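Local coordinates for protein C alpha-dehydrogenase (Sphingobium sp. SYK-6, PDB 4YAC) that binds NADH as a short-chain dehydrogenase/reductase and probably oxidises the alpha-carbon alcohol of lignin-derived beta-aryl ethers, passing hydride to the nicotinamide cofactor, at residues 36-40 with 41-45; 122-125 with 126-129; 236-239 with 240-244; 101-105 with 106-110; 165-168 with 169-173. All coordinates share one frame; numbering follows the deposited sequence.

Interaction 1. Residues 36-40 with 41-45; sequences IADIR and QDHLD. With NAI (1,4-dihydronicotinamide adenine dinucleotide), chain B.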
# COMPACT_ATOMS: atom_id res chain seq x y z
N ILE A 36 9.21 14.74 21.24
CA ILE A 36 8.99 15.13 19.85
C ILE A 36 10.29 14.90 19.09
O ILE A 36 11.34 15.39 19.49
CB ILE A 36 8.51 16.59 19.70
CG1 ILE A 36 9.42 17.58 20.44
CG2 ILE A 36 7.09 16.71 20.23
CD1 ILE A 36 9.06 19.04 20.19
N ALA A 37 10.19 14.13 18.01
CA ALA A 37 11.33 13.74 17.21
C ALA A 37 11.19 14.33 15.82
O ALA A 37 10.20 14.09 15.14
CB ALA A 37 11.45 12.23 17.13
N ASP A 38 12.18 15.11 15.40
CA ASP A 38 12.10 15.85 14.15
C ASP A 38 13.48 16.02 13.55
O ASP A 38 14.46 16.14 14.27
CB ASP A 38 11.45 17.22 14.39
CG ASP A 38 10.81 17.78 13.15
OD1 ASP A 38 11.54 18.31 12.28
OD2 ASP A 38 9.57 17.71 13.05
N ILE A 39 13.57 16.04 12.22
CA ILE A 39 14.86 16.20 11.56
C ILE A 39 15.34 17.64 11.63
O ILE A 39 16.54 17.89 11.64
CB ILE A 39 14.79 15.73 10.10
CG1 ILE A 39 16.20 15.50 9.56
CG2 ILE A 39 14.01 16.73 9.24
CD1 ILE A 39 16.23 14.81 8.18
N ARG A 40 14.41 18.60 11.68
CA ARG A 40 14.78 20.01 11.66
C ARG A 40 14.92 20.61 13.05
O ARG A 40 13.96 20.66 13.83
CB ARG A 40 13.75 20.81 10.87
CG ARG A 40 13.97 20.70 9.36
CD ARG A 40 13.01 21.57 8.58
NE ARG A 40 13.20 22.99 8.86
CZ ARG A 40 12.57 23.96 8.20
NH1 ARG A 40 11.73 23.67 7.21
NH2 ARG A 40 12.80 25.23 8.51
N GLN A 41 16.12 21.10 13.35
CA GLN A 41 16.40 21.70 14.65
C GLN A 41 15.58 22.97 14.88
O GLN A 41 15.14 23.23 16.00
CB GLN A 41 17.89 22.02 14.79
CG GLN A 41 18.29 22.50 16.18
CD GLN A 41 18.08 21.43 17.24
OE1 GLN A 41 18.62 20.33 17.15
NE2 GLN A 41 17.28 21.76 18.26
N ASP A 42 15.37 23.76 13.83
CA ASP A 42 14.65 25.01 14.00
C ASP A 42 13.17 24.74 14.32
O ASP A 42 12.57 25.49 15.09
CB ASP A 42 14.82 25.94 12.78
CG ASP A 42 14.39 25.32 11.46
OD1 ASP A 42 14.05 24.12 11.41
OD2 ASP A 42 14.41 26.05 10.45
N HIS A 43 12.61 23.66 13.79
CA HIS A 43 11.22 23.31 14.12
C HIS A 43 11.11 22.88 15.58
O HIS A 43 10.17 23.26 16.27
CB HIS A 43 10.71 22.21 13.19
CG HIS A 43 10.41 22.68 11.80
ND1 HIS A 43 9.97 21.83 10.81
CD2 HIS A 43 10.47 23.91 11.25
CE1 HIS A 43 9.79 22.52 9.70
NE2 HIS A 43 10.08 23.78 9.93
N LEU A 44 12.06 22.06 16.03
CA LEU A 44 12.16 21.68 17.44
C LEU A 44 12.22 22.90 18.33
O LEU A 44 11.51 22.98 19.33
CB LEU A 44 13.41 20.81 17.66
CG LEU A 44 13.33 19.29 17.90
CD1 LEU A 44 12.00 18.66 17.56
CD2 LEU A 44 14.44 18.61 17.11
N ASP A 45 13.08 23.85 17.98
CA ASP A 45 13.26 25.05 18.79
C ASP A 45 11.97 25.85 18.87
O ASP A 45 11.64 26.41 19.91
CB ASP A 45 14.40 25.91 18.23
CG ASP A 45 15.76 25.26 18.37
OD1 ASP A 45 15.87 24.22 19.05
OD2 ASP A 45 16.74 25.79 17.80
PA NAI B . 4.91 19.70 8.05
O1A NAI B . 5.94 20.25 7.10
O2A NAI B . 4.15 20.87 8.69
O5B NAI B . 5.61 18.85 9.17
C5B NAI B . 6.43 17.79 8.81
C4B NAI B . 7.46 17.59 9.83
O4B NAI B . 8.10 16.29 9.60
C3B NAI B . 8.50 18.61 9.75
O3B NAI B . 8.80 19.14 11.03
C2B NAI B . 9.65 17.95 9.18
O2B NAI B . 10.88 18.56 9.61
C1B NAI B . 9.53 16.58 9.65
N9A NAI B . 10.29 15.64 8.87
C8A NAI B . 10.38 15.53 7.51
N7A NAI B . 11.21 14.53 7.17
C5A NAI B . 11.69 13.95 8.32
C6A NAI B . 12.55 12.91 8.63
N6A NAI B . 13.19 12.13 7.61
N1A NAI B . 12.80 12.61 9.93
C2A NAI B . 12.24 13.30 10.94
N3A NAI B . 11.39 14.31 10.68
C4A NAI B . 11.10 14.66 9.40
O3 NAI B . 3.93 18.77 7.30
PN NAI B . 2.42 18.55 7.78
O1N NAI B . 1.66 19.86 7.67
O2N NAI B . 1.73 17.44 6.86
O5D NAI B . 2.40 18.07 9.26
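Strand 36-38 runs into helix 41-45 with Arg40 at the N-cap position, the two short axes coming within 8.5 Å at 154°, nearly antiparallel, and Leu44 N donating to Arg40 O at 3.2 Å to close the first helical turn. Over that turn the guanidinium of Arg40 lies flat on the imidazole of His43, centres 3.6 Å apart and planes 28° from parallel, with NE2 of the ring beneath the middle of the guanidinium. CD of Arg40 already rests on the ring face, and the bend at chi3 (63°) brings the guanidinium over the imidazole as well. Asp42 grips the same guanidinium side-on: NE donates to OD1 and, almost straight, NH2 to OD2 at 2.7 Å. The salt bridge thus fixes the rotation of the group that lies on the histidine. Asp38 is held too, its OD1 accepting from Arg40 N in an Asx turn, while its CB packs on Leu44 CD1. Asp38 and His43 meet at the adenosine ribose of the cofactor. OD1 of Asp38 accepts from NAI O2B at 2.8 Å and OD2 of Asp38 from NAI O3B at 2.6 Å, and His43 ND1 donates to NAI O3B at 2.9 Å. An acidic residue closing the second strand of a Rossmann fold and holding both ribose hydroxyls is characteristic of NAD(H)-preferring short-chain dehydrogenases.

Interaction 2. Residues 122-125 with 126-129; sequences GVMT and VMPR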
# COMPACT_ATOMS: atom_id res chain seq x y z
N GLY A 122 10.45 3.11 12.91
CA GLY A 122 9.90 3.38 14.23
C GLY A 122 9.24 2.14 14.80
O GLY A 122 9.47 1.78 15.96
N VAL A 123 8.40 1.50 14.00
CA VAL A 123 7.69 0.30 14.43
C VAL A 123 8.67 -0.79 14.86
O VAL A 123 8.50 -1.40 15.91
CB VAL A 123 6.74 -0.22 13.30
CG1 VAL A 123 6.29 -1.64 13.57
CG2 VAL A 123 5.54 0.70 13.17
N MET A 124 9.72 -1.01 14.09
CA MET A 124 10.65 -2.09 14.40
C MET A 124 11.60 -1.72 15.54
O MET A 124 12.19 -2.61 16.15
CB MET A 124 11.46 -2.46 13.16
CG MET A 124 10.62 -3.02 12.01
SD MET A 124 9.45 -4.30 12.51
CE MET A 124 10.54 -5.47 13.30
N THR A 125 11.75 -0.43 15.83
CA THR A 125 12.61 -0.01 16.93
C THR A 125 11.86 -0.11 18.25
O THR A 125 12.43 -0.54 19.26
CB THR A 125 13.13 1.44 16.73
OG1 THR A 125 13.93 1.51 15.55
CG2 THR A 125 13.99 1.87 17.92
N VAL A 126 10.59 0.29 18.24
CA VAL A 126 9.82 0.43 19.48
C VAL A 126 8.95 -0.79 19.82
O VAL A 126 8.88 -1.20 20.97
CB VAL A 126 8.91 1.68 19.40
CG1 VAL A 126 7.93 1.75 20.57
CG2 VAL A 126 9.76 2.94 19.34
N MET A 127 8.29 -1.36 18.82
CA MET A 127 7.30 -2.41 19.10
C MET A 127 7.91 -3.65 19.76
O MET A 127 7.30 -4.22 20.67
CB MET A 127 6.58 -2.77 17.79
CG MET A 127 5.69 -3.99 17.85
SD MET A 127 6.53 -5.44 17.19
CE MET A 127 6.80 -4.98 15.48
N PRO A 128 9.12 -4.06 19.35
CA PRO A 128 9.75 -5.18 20.07
C PRO A 128 10.08 -4.87 21.53
O PRO A 128 10.11 -5.78 22.37
CB PRO A 128 11.03 -5.44 19.27
CG PRO A 128 10.69 -4.98 17.89
CD PRO A 128 9.83 -3.76 18.09
N ARG A 129 10.34 -3.60 21.85
CA ARG A 129 10.59 -3.19 23.22
C ARG A 129 9.29 -3.25 24.03
O ARG A 129 9.29 -3.66 25.19
CB ARG A 129 11.18 -1.78 23.28
CG ARG A 129 12.44 -1.60 22.45
CD ARG A 129 13.03 -0.22 22.65
NE ARG A 129 14.15 0.05 21.76
CZ ARG A 129 15.17 0.86 22.04
NH1 ARG A 129 15.22 1.49 23.21
NH2 ARG A 129 16.14 1.04 21.16
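A proline inside the long helix 105-133 of this Rossmann-type fold interrupts the regular ladder of backbone bonds, and the contact between 122-125 and 126-129 spans the resulting kink. Before it the ladder is intact: Val126 N donates to Gly122 O and Met127 N to Val123 O, both at 2.9 Å. Pro128 has no N-H to offer, and its ring sits against the preceding turn instead, with CD 3.3 Å from Met124 O. On one flank the methionines lie side by side, pointing the same way. Met127 CE rests 4.0 Å from Met124 SD and 3.9 Å from Val123 CG1; bends at chi2 and chi3 fold the Met127 chain back to bring that methyl there. This flank faces the dimer partner, since Met124 packs on Trp108 and Pro128 on Glu101 of the second subunit. The other flank leans on helix 68-81, where Arg129 NH1 makes salt bridges with Asp76 and Glu79. Thr125 OG1 bonds back to Asn121 O, one turn earlier in its own helix. The kink also deprives Thr125 O of the usual bond from the backbone N of Arg129. In its place the arginine side chain, extended from CG to NE, runs up beside Thr125, and Arg129 NE reaches Thr125 O at 3.1 Å in a weak bond with an angle of 128°.

Interaction 3. Residues 236-239 with 240-244; sequences RVVL and DAVRN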
# COMPACT_ATOMS: atom_id res chain seq x y z
N ARG A 236 -7.08 15.96 18.89
CA ARG A 236 -8.09 15.48 19.82
C ARG A 236 -8.82 14.25 19.27
O ARG A 236 -9.22 13.37 20.02
CB ARG A 236 -9.08 16.59 20.14
CG ARG A 236 -8.46 17.67 21.01
CD ARG A 236 -9.36 18.87 21.20
NE ARG A 236 -8.78 19.78 22.18
CZ ARG A 236 -8.73 21.10 22.07
NH1 ARG A 236 -9.24 21.73 21.02
NH2 ARG A 236 -8.17 21.82 23.04
N VAL A 237 -8.99 14.20 17.95
CA VAL A 237 -9.55 13.02 17.30
C VAL A 237 -8.65 11.83 17.58
O VAL A 237 -9.13 10.73 17.88
CB VAL A 237 -9.70 13.22 15.77
CG1 VAL A 237 -10.12 11.91 15.09
CG2 VAL A 237 -10.71 14.32 15.47
N VAL A 238 -7.35 12.06 17.49
CA VAL A 238 -6.37 11.01 17.74
C VAL A 238 -6.43 10.56 19.19
O VAL A 238 -6.47 9.36 19.47
CB VAL A 238 -4.94 11.49 17.42
CG1 VAL A 238 -3.89 10.57 18.05
CG2 VAL A 238 -4.75 11.55 15.92
N LEU A 239 -6.43 11.53 20.10
CA LEU A 239 -6.47 11.23 21.52
C LEU A 239 -7.65 10.32 21.84
O LEU A 239 -7.52 9.33 22.55
CB LEU A 239 -6.58 12.52 22.34
CG LEU A 239 -6.73 12.33 23.85
CD1 LEU A 239 -5.57 11.55 24.43
CD2 LEU A 239 -6.86 13.68 24.53
N ASP A 240 -8.79 10.66 21.26
CA ASP A 240 -10.01 9.91 21.49
C ASP A 240 -9.92 8.49 20.92
O ASP A 240 -10.44 7.55 21.51
CB ASP A 240 -11.19 10.68 20.88
CG ASP A 240 -12.40 9.81 20.66
OD1 ASP A 240 -13.14 9.55 21.63
OD2 ASP A 240 -12.61 9.40 19.50
N ALA A 241 -9.22 8.34 19.80
CA ALA A 241 -9.03 7.03 19.18
C ALA A 241 -8.11 6.14 20.01
O ALA A 241 -8.35 4.94 20.15
CB ALA A 241 -8.48 7.19 17.77
N VAL A 242 -7.05 6.73 20.56
CA VAL A 242 -6.11 6.00 21.40
C VAL A 242 -6.79 5.51 22.68
O VAL A 242 -6.64 4.35 23.06
CB VAL A 242 -4.89 6.88 21.76
CG1 VAL A 242 -3.99 6.18 22.78
CG2 VAL A 242 -4.10 7.22 20.51
N ARG A 243 -7.52 6.41 23.34
CA ARG A 243 -8.21 6.07 24.58
C ARG A 243 -9.17 4.91 24.39
O ARG A 243 -9.26 4.01 25.23
CB ARG A 243 -8.99 7.27 25.13
CG ARG A 243 -8.14 8.38 25.73
CD ARG A 243 -9.02 9.28 26.60
NE ARG A 243 -8.41 10.58 26.88
CZ ARG A 243 -7.57 10.82 27.88
NH1 ARG A 243 -7.20 9.85 28.70
NH2 ARG A 243 -7.09 12.05 28.04
N ASN A 244 -9.90 4.94 23.27
CA ASN A 244 -10.93 3.95 23.00
C ASN A 244 -10.45 2.84 22.07
O ASN A 244 -11.24 1.98 21.66
CB ASN A 244 -12.16 4.63 22.41
CG ASN A 244 -12.83 5.57 23.41
OD1 ASN A 244 -13.58 5.13 24.27
ND2 ASN A 244 -12.54 6.86 23.29
O HOH W 1 -11.45 9.67 17.42
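Leu239 and Arg243 meet one turn apart on helix 231-243: Leu239 CD1 lies over one face of the Arg243 guanidinium, 3.9 Å from Arg243 NE, while CD2 sits off toward the NH2 side. Below them the backbone is regularly paired. Asp240 N donates to Arg236 O, Ala241 N to Val237 O, Val242 N to Val238 O at 2.9 Å and Arg243 N to Leu239 O at 3.0 Å. Val237 O takes a second donor, a water at 2.6 Å. Asp240 OD2 is satisfied by a salt bridge to Arg246, just beyond the helix. Asp240 O is likewise doubly gripped, by Asn244 N at 3.2 Å and by Asn244 ND2 at 2.8 Å. The side-chain bond is fairly straight at 165° and lies close to the amide plane, so it helps hold the asparagine against the last turn. At the opposite end of the contact, Arg236 NE finds its partner in Glu29, just beyond helix 17-28. Apolar packing fills the inner side, where Val238 CG1 is 4.2 Å from Val242 CG2. Val238 also rests on Leu140 and Val242 on His138, both of strand 137-142: an amphipathic helix laid against the central parallel sheet of a Rossmann-type fold.

Interaction 4. Residues 101-105 with 106-110; sequences EKATF and DDWDW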
# COMPACT_ATOMS: atom_id res chain seq x y z
N GLU A 101 4.97 10.30 -14.97
CA GLU A 101 5.96 10.02 -16.01
C GLU A 101 7.17 10.95 -15.92
O GLU A 101 8.18 10.71 -16.58
CB GLU A 101 5.32 10.11 -17.40
CG GLU A 101 4.93 11.51 -17.86
CD GLU A 101 3.50 11.89 -17.52
OE1 GLU A 101 2.88 11.21 -16.68
OE2 GLU A 101 3.00 12.88 -18.10
N LYS A 102 7.06 12.01 -15.12
CA LYS A 102 8.16 12.95 -14.93
C LYS A 102 8.87 12.75 -13.59
O LYS A 102 9.82 13.47 -13.27
CB LYS A 102 7.67 14.40 -15.02
CG LYS A 102 7.11 14.81 -16.38
CD LYS A 102 8.06 14.49 -17.53
CE LYS A 102 7.49 14.95 -18.86
NZ LYS A 102 8.19 14.32 -20.01
N ALA A 103 8.41 11.78 -12.81
CA ALA A 103 9.03 11.50 -11.51
C ALA A 103 10.45 10.96 -11.71
O ALA A 103 10.70 10.20 -12.64
CB ALA A 103 8.19 10.50 -10.73
N THR A 104 11.36 11.38 -10.84
CA THR A 104 12.73 10.88 -10.86
C THR A 104 12.88 9.79 -9.82
O THR A 104 12.03 9.64 -8.95
CB THR A 104 13.77 11.99 -10.58
OG1 THR A 104 13.69 12.41 -9.22
CG2 THR A 104 13.55 13.18 -11.50
N PHE A 105 13.95 9.01 -9.91
CA PHE A 105 14.20 8.00 -8.90
C PHE A 105 14.51 8.67 -7.56
O PHE A 105 14.18 8.13 -6.51
CB PHE A 105 15.35 7.07 -9.32
CG PHE A 105 14.95 6.02 -10.32
CD1 PHE A 105 13.93 5.13 -10.04
CD2 PHE A 105 15.61 5.91 -11.53
CE1 PHE A 105 13.56 4.16 -10.95
CE2 PHE A 105 15.25 4.94 -12.45
CZ PHE A 105 14.22 4.06 -12.16
N ASP A 106 15.11 9.86 -7.60
CA ASP A 106 15.36 10.59 -6.36
C ASP A 106 14.03 11.00 -5.72
O ASP A 106 13.90 10.98 -4.48
CB ASP A 106 16.24 11.83 -6.60
CG ASP A 106 17.69 11.48 -6.92
OD1 ASP A 106 18.08 10.30 -6.76
OD2 ASP A 106 18.44 12.39 -7.33
N ASP A 107 13.04 11.37 -6.54
CA ASP A 107 11.71 11.71 -6.05
C ASP A 107 11.09 10.52 -5.32
O ASP A 107 10.54 10.65 -4.23
CB ASP A 107 10.77 12.14 -7.18
CG ASP A 107 11.16 13.47 -7.81
OD1 ASP A 107 11.82 14.29 -7.14
OD2 ASP A 107 10.80 13.68 -9.00
N TRP A 108 11.18 9.35 -5.96
CA TRP A 108 10.66 8.11 -5.37
C TRP A 108 11.36 7.77 -4.06
O TRP A 108 10.70 7.53 -3.04
CB TRP A 108 10.84 6.95 -6.36
CG TRP A 108 9.71 6.78 -7.33
CD1 TRP A 108 9.71 7.08 -8.66
CD2 TRP A 108 8.42 6.21 -7.05
NE1 TRP A 108 8.50 6.76 -9.22
CE2 TRP A 108 7.69 6.22 -8.25
CE3 TRP A 108 7.81 5.71 -5.89
CZ2 TRP A 108 6.39 5.75 -8.33
CZ3 TRP A 108 6.51 5.24 -5.98
CH2 TRP A 108 5.82 5.27 -7.19
N ASP A 109 12.69 7.76 -4.07
CA ASP A 109 13.46 7.33 -2.91
C ASP A 109 13.23 8.22 -1.69
O ASP A 109 13.10 7.72 -0.58
CB ASP A 109 14.95 7.29 -3.25
CG ASP A 109 15.31 6.18 -4.22
OD1 ASP A 109 14.52 5.22 -4.37
OD2 ASP A 109 16.39 6.25 -4.84
N TRP A 110 13.20 9.53 -1.90
CA TRP A 110 12.98 10.46 -0.79
C TRP A 110 11.64 10.20 -0.10
O TRP A 110 11.59 10.01 1.11
CB TRP A 110 13.05 11.91 -1.28
CG TRP A 110 12.61 12.92 -0.28
CD1 TRP A 110 12.97 13.00 1.04
CD2 TRP A 110 11.72 14.02 -0.52
NE1 TRP A 110 12.36 14.07 1.63
CE2 TRP A 110 11.59 14.72 0.70
CE3 TRP A 110 11.03 14.48 -1.64
CZ2 TRP A 110 10.79 15.85 0.82
CZ3 TRP A 110 10.24 15.60 -1.51
CH2 TRP A 110 10.13 16.27 -0.29
O HOH W 2 14.65 14.85 -8.19
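Thr104 and Asp107 reach past one another at a slant, each side chain turned to the other's backbone. With chi1 at 70°, the threonine hydroxyl sits between its own N and carbonyl carbon and looks along the opening turn, where OG1 accepts from Asp107 N at 2.9 Å. The return bond runs from Thr104 N to Asp107 OD2 at 3.0 Å and is nearly straight at 169°, although the donor stands well above the carboxylate plane, 43° out of it. These reciprocal bonds make a capping box at the start of helix 105-133. A water joins the two side chains again, donating to Asp107 OD1 and lying 2.8 Å from Thr104 OG1. One residue further on, Trp108 N donates to Thr104 O at 3.1 Å, and the indole swings back toward the loop until NE1 is 4.0 Å from Ala103 CB, in an oblique approach. Asp109 N closes the next turn on Phe105 O, while its carboxylate is engaged by Arg68 of the second subunit. The capped end thus sits at the dimer interface, with Ala103 packed on Met124 and Trp108 on Ile120 of that subunit; within its own chain, Trp108 lies against Ile156 and Thr159 of helix 155-174, and the loop before the cap leads back to strand 87-90.

Interaction 5. Residues 165-168 with 169-173; sequences RGLA and ESLRV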
# COMPACT_ATOMS: atom_id res chain seq x y z
N ARG A 165 -0.68 1.88 5.14
CA ARG A 165 -2.00 1.35 5.46
C ARG A 165 -1.91 -0.16 5.61
O ARG A 165 -2.46 -0.73 6.55
CB ARG A 165 -3.03 1.71 4.39
CG ARG A 165 -4.32 0.89 4.52
CD ARG A 165 -5.34 1.23 3.46
NE ARG A 165 -6.45 0.28 3.48
CZ ARG A 165 -7.36 0.16 2.52
NH1 ARG A 165 -7.31 0.94 1.45
NH2 ARG A 165 -8.33 -0.74 2.64
N GLY A 166 -1.21 -0.80 4.68
CA GLY A 166 -1.02 -2.24 4.73
C GLY A 166 -0.30 -2.64 6.00
O GLY A 166 -0.67 -3.61 6.67
N LEU A 167 0.74 -1.89 6.34
CA LEU A 167 1.50 -2.14 7.56
C LEU A 167 0.59 -2.01 8.78
O LEU A 167 0.65 -2.83 9.70
CB LEU A 167 2.68 -1.19 7.67
CG LEU A 167 3.47 -1.27 8.99
CD1 LEU A 167 4.01 -2.67 9.24
CD2 LEU A 167 4.60 -0.26 8.98
N ALA A 168 -0.24 -0.98 8.78
CA ALA A 168 -1.16 -0.75 9.90
C ALA A 168 -2.15 -1.90 10.05
O ALA A 168 -2.37 -2.40 11.16
CB ALA A 168 -1.90 0.56 9.71
N GLU A 169 -2.75 -2.33 8.94
CA GLU A 169 -3.71 -3.43 9.00
C GLU A 169 -3.02 -4.73 9.41
O GLU A 169 -3.64 -5.61 10.02
CB GLU A 169 -4.41 -3.60 7.65
CG GLU A 169 -5.27 -2.42 7.26
CD GLU A 169 -6.24 -2.74 6.13
OE1 GLU A 169 -7.07 -3.65 6.31
OE2 GLU A 169 -6.15 -2.08 5.07
N SER A 170 -1.73 -4.84 9.10
CA SER A 170 -0.93 -6.00 9.50
C SER A 170 -0.66 -5.99 11.00
O SER A 170 -0.79 -7.02 11.68
CB SER A 170 0.38 -6.04 8.72
OG SER A 170 0.13 -6.31 7.35
N LEU A 171 -0.27 -4.83 11.52
CA LEU A 171 -0.09 -4.67 12.96
C LEU A 171 -1.38 -4.99 13.70
O LEU A 171 -1.37 -5.60 14.77
CB LEU A 171 0.35 -3.24 13.29
CG LEU A 171 1.80 -2.90 13.67
CD1 LEU A 171 2.80 -4.01 13.39
CD2 LEU A 171 2.22 -1.64 12.95
N ARG A 172 -2.50 -4.59 13.11
CA ARG A 172 -3.81 -4.78 13.72
C ARG A 172 -4.09 -6.26 14.00
O ARG A 172 -4.78 -6.59 14.97
CB ARG A 172 -4.89 -4.21 12.81
CG ARG A 172 -6.26 -4.13 13.45
CD ARG A 172 -7.33 -3.77 12.43
NE ARG A 172 -8.63 -3.58 13.07
CZ ARG A 172 -9.78 -3.47 12.41
NH1 ARG A 172 -9.80 -3.52 11.08
NH2 ARG A 172 -10.92 -3.30 13.08
N VAL A 173 -3.56 -7.14 13.16
CA VAL A 173 -3.77 -8.58 13.32
C VAL A 173 -2.93 -9.15 14.47
O VAL A 173 -3.41 -9.98 15.23
CB VAL A 173 -3.42 -9.35 12.02
CG1 VAL A 173 -3.45 -10.86 12.25
CG2 VAL A 173 -4.38 -8.97 10.91
O HOH W 3 -9.30 -2.93 4.65
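Arg165 stretches out with CG opposite its backbone N (chi1 166°) and a chain extended as far as NE, whereas Glu169 sets CG beside its own N (chi1 -65°); from one turn apart the two side chains therefore run side by side in the same direction. Their ends meet as a salt bridge, Arg165 NE to Glu169 OE2 at 2.9 Å, in which the nitrogen meets the oxygen nearly along its C-O axis. The guanidinium and carboxylate are only 7° from parallel. A water completes the bridge by accepting from Arg165 NH2 at 3.1 Å and donating to Glu169 OE1 at 2.9 Å, so that both carboxylate oxygens are engaged. Arg165 NH1 turns to Ala147 O, and Glu169 OE2 also takes a weak bond from Tyr162 of the second subunit. All this lies on helix 155-174, which connects strands 137-142 and 180-185 in a beta-alpha-beta unit of the Rossmann-type fold and packs against the partner subunit. Regular backbone bonds underlie the contact, among them Glu169 N to Arg165 O at 2.9 Å. Gly166 O is gripped twice by one residue, with Ser170 N and Ser170 OG each at 2.9 Å and reaching it from opposite faces of the carbonyl plane. The buried serine hydroxyl thus spends its proton on its own helix, and the residue packs on Cys158 of the second subunit. Away from the charged pair, Leu167 CG lies 4.2 Å from Leu171 CD2, and these leucines lean on Val119, Ile120 and Val123 of helix 105-133.

In the fold
Of the five, interaction 1 alone holds the cofactor; the others lie on helices round the same sheet or, in interaction 4, at the start of one. Interactions 2 and 4 share helix 105-133, at centres 28 Å apart, and both touch the second subunit, as do interaction 5 and, through Val237, interaction 3. Interactions 2 and 5 meet directly, with Val123 CG2 4.1 Å from Leu171 CD2, joining helices 105-133 and 155-174 beside the dimer interface. Interaction 3 lies across the chain's centre from interaction 4, centres about 35 Å apart. The side chains of Val238 in interaction 3 and Asp109 in interaction 4 each lie about 12 Å from the bound NADH, so neither contact touches it.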